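Local coordinates for putative cell adhesion protein (Parabacteroides distasonis, PDB 3LIU) that probably serves as a pilus (fimbrial) subunit of the FimA/Mfa1 family, consistent with a role in cell adhesion, at residues A41-G49 and V58-P66. Residues are numbered along the deposited sequence; the frame is centred on the assembly and turned at random. Where two conformers were deposited one is given.
Sequences ADVNTLTVG and VIYTKDATP
The hydroxyls of Thr47 and Thr61 meet across the two strands of a β-hairpin, Thr47 OG1 lying 2.6 Å from Thr61 OG1 in a short hydrogen bond whose donor could be either. Both threonines hold OG1 anti to the carbonyl carbon, which brings the oxygens together at this non-hydrogen-bonded pair, while the methyl Thr47 CG2 runs on to Ile59 CG2, 4.0 Å away. Helix 94-101 packs on this face, Gln97 touching both threonines.

On the face carrying Leu46, Val48, Tyr60 and Lys62, the phenol ring folds back over its cross-strand neighbour. Tyr60 CG sits between its backbone N and carbonyl carbon (chi1 55°), and the ring leans across the hydrogen-bonded pair so that Val48 CB stands over one face, displaced toward the rim, 3.6 Å from Tyr60 CZ. This is a CH-pi contact, and Val48 CG1 adds a touch on the hydroxyl, 3.5 Å from Tyr60 OH. Replacing Tyr60 with an alanine is likely to strip Val48 of its aromatic cover and open a gap beside Val74 of strand 71-80, which the tyrosine also touches.

The backbones pair antiparallel, with Leu46 and Lys62 exchanging two bonds and Val48 and Tyr60 two more. Beyond them the pairing ends with Ala64 N donating to Asn44 O at 3.0 Å, almost straight at the hydrogen (175°) but with the donor well above the carbonyl plane. There the methyl Ala64 CB packs against Val43 CG1 at 3.8 Å. Lys62 NZ hydrogen-bonds to Gln77 OE1 of strand 71-80.

Within the FimA-family region, this hairpin pairs outward with strands 82-90 and 71-80; main-chain bonds fix its register, and the short bond gives two threonine hydroxyls a partner in each other beneath helix 94-101.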
ATOM      1  N   ALA A  41       1.719   2.712  12.593  1.00 14.59           N
ATOM      2  CA  ALA A  41       1.309   4.100  12.751  1.00 15.30           C
ATOM      3  C   ALA A  41       2.477   5.006  13.144  1.00 16.03           C
ATOM      4  O   ALA A  41       2.284   6.205  13.355  1.00 14.68           O
ATOM      5  CB  ALA A  41       0.157   4.224  13.814  1.00 15.07           C
ATOM      6  N   ASP A  42       3.691   4.465  13.265  1.00 13.41           N
ATOM      7  CA  ASP A  42       4.806   5.317  13.707  1.00 14.20           C
ATOM      8  C   ASP A  42       5.076   6.475  12.691  1.00 13.13           C
ATOM      9  O   ASP A  42       5.043   6.266  11.480  1.00 14.14           O
ATOM     10  CB  ASP A  42       6.117   4.536  13.887  1.00 15.33           C
ATOM     11  CG  ASP A  42       6.082   3.525  15.031  1.00 14.64           C
ATOM     12  OD1 ASP A  42       5.119   3.490  15.827  1.00 16.94           O
ATOM     13  OD2 ASP A  42       7.054   2.747  15.106  1.00 17.87           O
ATOM     14  N   VAL A  43       5.373   7.657  13.234  1.00  8.90           N
ATOM     15  CA  VAL A  43       5.818   8.823  12.508  1.00 12.98           C
ATOM     16  C   VAL A  43       7.155   9.177  13.067  1.00 12.88           C
ATOM     17  O   VAL A  43       7.260   9.719  14.157  1.00 15.25           O
ATOM     18  CB  VAL A  43       4.827   9.966  12.675  1.00 14.09           C
ATOM     19  CG1 VAL A  43       5.378  11.246  12.092  1.00 16.01           C
ATOM     20  CG2 VAL A  43       3.462   9.535  12.042  1.00 14.18           C
ATOM     21  N   ASN A  44       8.203   8.840  12.343  1.00 13.37           N
ATOM     22  CA  ASN A  44       9.574   9.061  12.836  1.00 15.08           C
ATOM     23  C   ASN A  44      10.185  10.353  12.300  1.00 14.35           C
ATOM     24  O   ASN A  44      10.823  11.111  13.010  1.00 13.19           O
ATOM     25  CB  ASN A  44      10.417   7.881  12.384  1.00 16.07           C
ATOM     26  CG  ASN A  44       9.911   6.597  12.924  1.00 16.27           C
ATOM     27  OD1 ASN A  44       9.583   6.514  14.097  1.00 19.82           O
ATOM     28  ND2 ASN A  44       9.858   5.569  12.085  1.00 16.15           N
ATOM     29  N   THR A  45       9.974  10.607  11.016  1.00 14.95           N
ATOM     30  CA  THR A  45      10.493  11.819  10.381  1.00 12.18           C
ATOM     31  C   THR A  45       9.347  12.464   9.644  1.00 11.54           C
ATOM     32  O   THR A  45       8.429  11.764   9.199  1.00 13.87           O
ATOM     33  CB  THR A  45      11.643  11.546   9.361  1.00 11.59           C
ATOM     34  OG1 THR A  45      11.147  10.757   8.271  1.00 10.48           O
ATOM     35  CG2 THR A  45      12.865  10.852  10.004  1.00 15.30           C
ATOM     36  N   LEU A  46       9.421  13.784   9.514  1.00 10.50           N
ATOM     37  CA  LEU A  46       8.537  14.550   8.634  1.00 13.16           C
ATOM     38  C   LEU A  46       9.339  15.375   7.637  1.00 13.29           C
ATOM     39  O   LEU A  46      10.271  16.122   8.008  1.00 12.29           O
ATOM     40  CB  LEU A  46       7.628  15.478   9.433  1.00 11.72           C
ATOM     41  CG  LEU A  46       6.628  14.703  10.291  1.00 12.58           C
ATOM     42  CD1 LEU A  46       5.908  15.688  11.203  1.00 24.13           C
ATOM     43  CD2 LEU A  46       5.625  13.969   9.435  1.00  7.34           C
ATOM     44  N   THR A  47       8.977  15.225   6.366  1.00 13.96           N
ATOM     45  CA  THR A  47       9.495  16.082   5.300  1.00 13.52           C
ATOM     46  C   THR A  47       8.390  17.007   4.883  1.00 12.21           C
ATOM     47  O   THR A  47       7.305  16.554   4.539  1.00 17.61           O
ATOM     48  CB  THR A  47       9.959  15.261   4.083  1.00 12.49           C
ATOM     49  OG1 THR A  47      10.967  14.338   4.499  1.00 11.56           O
ATOM     50  CG2 THR A  47      10.536  16.165   3.002  1.00 11.84           C
ATOM     51  N   VAL A  48       8.664  18.300   4.916  1.00 14.03           N
ATOM     52  CA  VAL A  48       7.690  19.345   4.621  1.00 15.12           C
ATOM     53  C   VAL A  48       8.164  20.113   3.383  1.00 10.54           C
ATOM     54  O   VAL A  48       9.322  20.556   3.292  1.00 10.24           O
ATOM     55  CB  VAL A  48       7.538  20.293   5.818  1.00 13.90           C
ATOM     56  CG1 VAL A  48       6.532  21.412   5.519  1.00 11.51           C
ATOM     57  CG2 VAL A  48       7.140  19.502   7.103  1.00 13.50           C
ATOM     58  N   GLY A  49       7.284  20.224   2.406  1.00  9.69           N
ATOM     59  CA  GLY A  49       7.573  21.023   1.221  1.00 11.81           C
ATOM     60  C   GLY A  49       6.682  22.236   1.260  1.00 11.39           C
ATOM     61  O   GLY A  49       5.433  22.093   1.330  1.00 10.63           O
ATOM     62  N   VAL A  58      10.779  26.030  -0.089  1.00 15.07           N
ATOM     63  CA  VAL A  58      11.571  25.585   1.039  1.00 14.39           C
ATOM     64  C   VAL A  58      11.129  24.181   1.387  1.00 14.53           C
ATOM     65  O   VAL A  58       9.936  23.947   1.672  1.00 14.93           O
ATOM     66  CB  VAL A  58      11.388  26.489   2.269  1.00 14.93           C
ATOM     67  CG1 VAL A  58      12.324  26.071   3.375  1.00 15.15           C
ATOM     68  CG2 VAL A  58      11.688  27.953   1.905  1.00 19.09           C
ATOM     69  N   ILE A  59      12.069  23.242   1.353  1.00 12.97           N
ATOM     70  CA  ILE A  59      11.800  21.836   1.717  1.00 12.60           C
ATOM     71  C   ILE A  59      12.795  21.378   2.756  1.00 12.99           C
ATOM     72  O   ILE A  59      13.982  21.652   2.620  1.00  9.05           O
ATOM     73  CB  ILE A  59      11.931  20.876   0.518  1.00 14.48           C
ATOM     74  CG1 ILE A  59      11.004  21.320  -0.636  1.00 17.68           C
ATOM     75  CG2 ILE A  59      11.632  19.400   0.960  1.00 11.03           C
ATOM     76  CD1 ILE A  59      11.687  21.793  -1.857  1.00 17.04           C
ATOM     77  N   TYR A  60      12.321  20.695   3.793  1.00 12.22           N
ATOM     78  CA  TYR A  60      13.180  20.252   4.876  1.00 11.78           C
ATOM     79  C   TYR A  60      12.657  18.996   5.518  1.00 11.38           C
ATOM     80  O   TYR A  60      11.462  18.686   5.432  1.00 11.30           O
ATOM     81  CB  TYR A  60      13.318  21.328   5.951  1.00 13.72           C
ATOM     82  CG  TYR A  60      12.002  21.805   6.503  1.00 12.46           C
ATOM     83  CD1 TYR A  60      11.240  22.725   5.803  1.00 13.73           C
ATOM     84  CD2 TYR A  60      11.523  21.360   7.731  1.00 11.56           C
ATOM     85  CE1 TYR A  60      10.022  23.203   6.311  1.00 16.21           C
ATOM     86  CE2 TYR A  60      10.293  21.832   8.243  1.00 11.14           C
ATOM     87  CZ  TYR A  60       9.554  22.739   7.498  1.00 16.08           C
ATOM     88  OH  TYR A  60       8.359  23.227   7.938  1.00 17.28           O
ATOM     89  N   THR A  61      13.548  18.296   6.210  1.00 10.97           N
ATOM     90  CA  THR A  61      13.203  17.060   6.933  1.00 12.95           C
ATOM     91  C   THR A  61      13.746  17.138   8.353  1.00 14.25           C
ATOM     92  O   THR A  61      14.903  17.504   8.560  1.00 16.63           O
ATOM     93  CB  THR A  61      13.743  15.781   6.250  1.00 12.86           C
ATOM     94  OG1 THR A  61      13.159  15.633   4.957  1.00 13.79           O
ATOM     95  CG2 THR A  61      13.369  14.484   7.078  1.00 11.49           C
ATOM     96  N   LYS A  62      12.903  16.810   9.315  1.00 12.53           N
ATOM     97  CA  LYS A  62      13.248  16.806  10.725  1.00 13.55           C
ATOM     98  C   LYS A  62      12.626  15.597  11.385  1.00 14.74           C
ATOM     99  O   LYS A  62      11.695  14.958  10.861  1.00 13.67           O
ATOM    100  CB  LYS A  62      12.741  18.067  11.445  1.00 14.20           C
ATOM    101  CG  LYS A  62      13.328  19.366  10.848  1.00 20.92           C
ATOM    102  CD  LYS A  62      12.948  20.628  11.575  1.00 29.76           C
ATOM    103  CE  LYS A  62      13.866  21.790  11.111  1.00 25.44           C
ATOM    104  NZ  LYS A  62      13.215  23.107  11.307  1.00 40.42           N
ATOM    105  N   ASP A  63      13.181  15.249  12.528  1.00 16.23           N
ATOM    106  CA  ASP A  63      12.606  14.183  13.342  1.00 18.56           C
ATOM    107  C   ASP A  63      11.335  14.740  13.926  1.00 18.69           C
ATOM    108  O   ASP A  63      11.268  15.950  14.300  1.00 16.35           O
ATOM    109  CB  ASP A  63      13.592  13.730  14.440  1.00 18.26           C
ATOM    110  CG  ASP A  63      14.724  12.897  13.879  1.00 24.19           C
ATOM    111  OD1 ASP A  63      14.650  12.459  12.713  1.00 25.44           O
ATOM    112  OD2 ASP A  63      15.703  12.672  14.596  1.00 30.40           O
ATOM    113  N   ALA A  64      10.316  13.887  13.964  1.00 18.72           N
ATOM    114  CA  ALA A  64       9.019  14.269  14.511  1.00 18.86           C
ATOM    115  C   ALA A  64       9.159  14.283  16.041  1.00 21.12           C
ATOM    116  O   ALA A  64       9.682  13.339  16.607  1.00 22.64           O
ATOM    117  CB  ALA A  64       7.934  13.289  14.065  1.00 20.79           C
ATOM    118  N   THR A  65       8.753  15.380  16.680  1.00 23.05           N
ATOM    119  CA  THR A  65       8.822  15.466  18.136  0.50 23.65           C
ATOM    120  C   THR A  65       7.471  15.042  18.741  1.00 24.55           C
ATOM    121  O   THR A  65       6.401  15.456  18.301  1.00 23.21           O
ATOM    122  CB  THR A  65       9.253  16.862  18.626  0.50 24.93           C
ATOM    123  OG1 THR A  65       8.411  17.855  18.048  0.50 28.01           O
ATOM    124  CG2 THR A  65      10.719  17.158  18.238  0.50 22.56           C
ATOM    125  N   PRO A  66       7.523  14.163  19.762  1.00 25.43           N
ATOM    126  CA  PRO A  66       6.272  13.680  20.342  1.00 24.89           C
ATOM    127  C   PRO A  66       5.605  14.701  21.229  1.00 24.12           C
ATOM    128  O   PRO A  66       6.256  15.517  21.851  1.00 22.66           O
ATOM    129  CB  PRO A  66       6.716  12.475  21.173  1.00 26.13           C
ATOM    130  CG  PRO A  66       8.084  12.817  21.564  1.00 26.52           C
ATOM    131  CD  PRO A  66       8.685  13.498  20.370  1.00 23.85           C
TER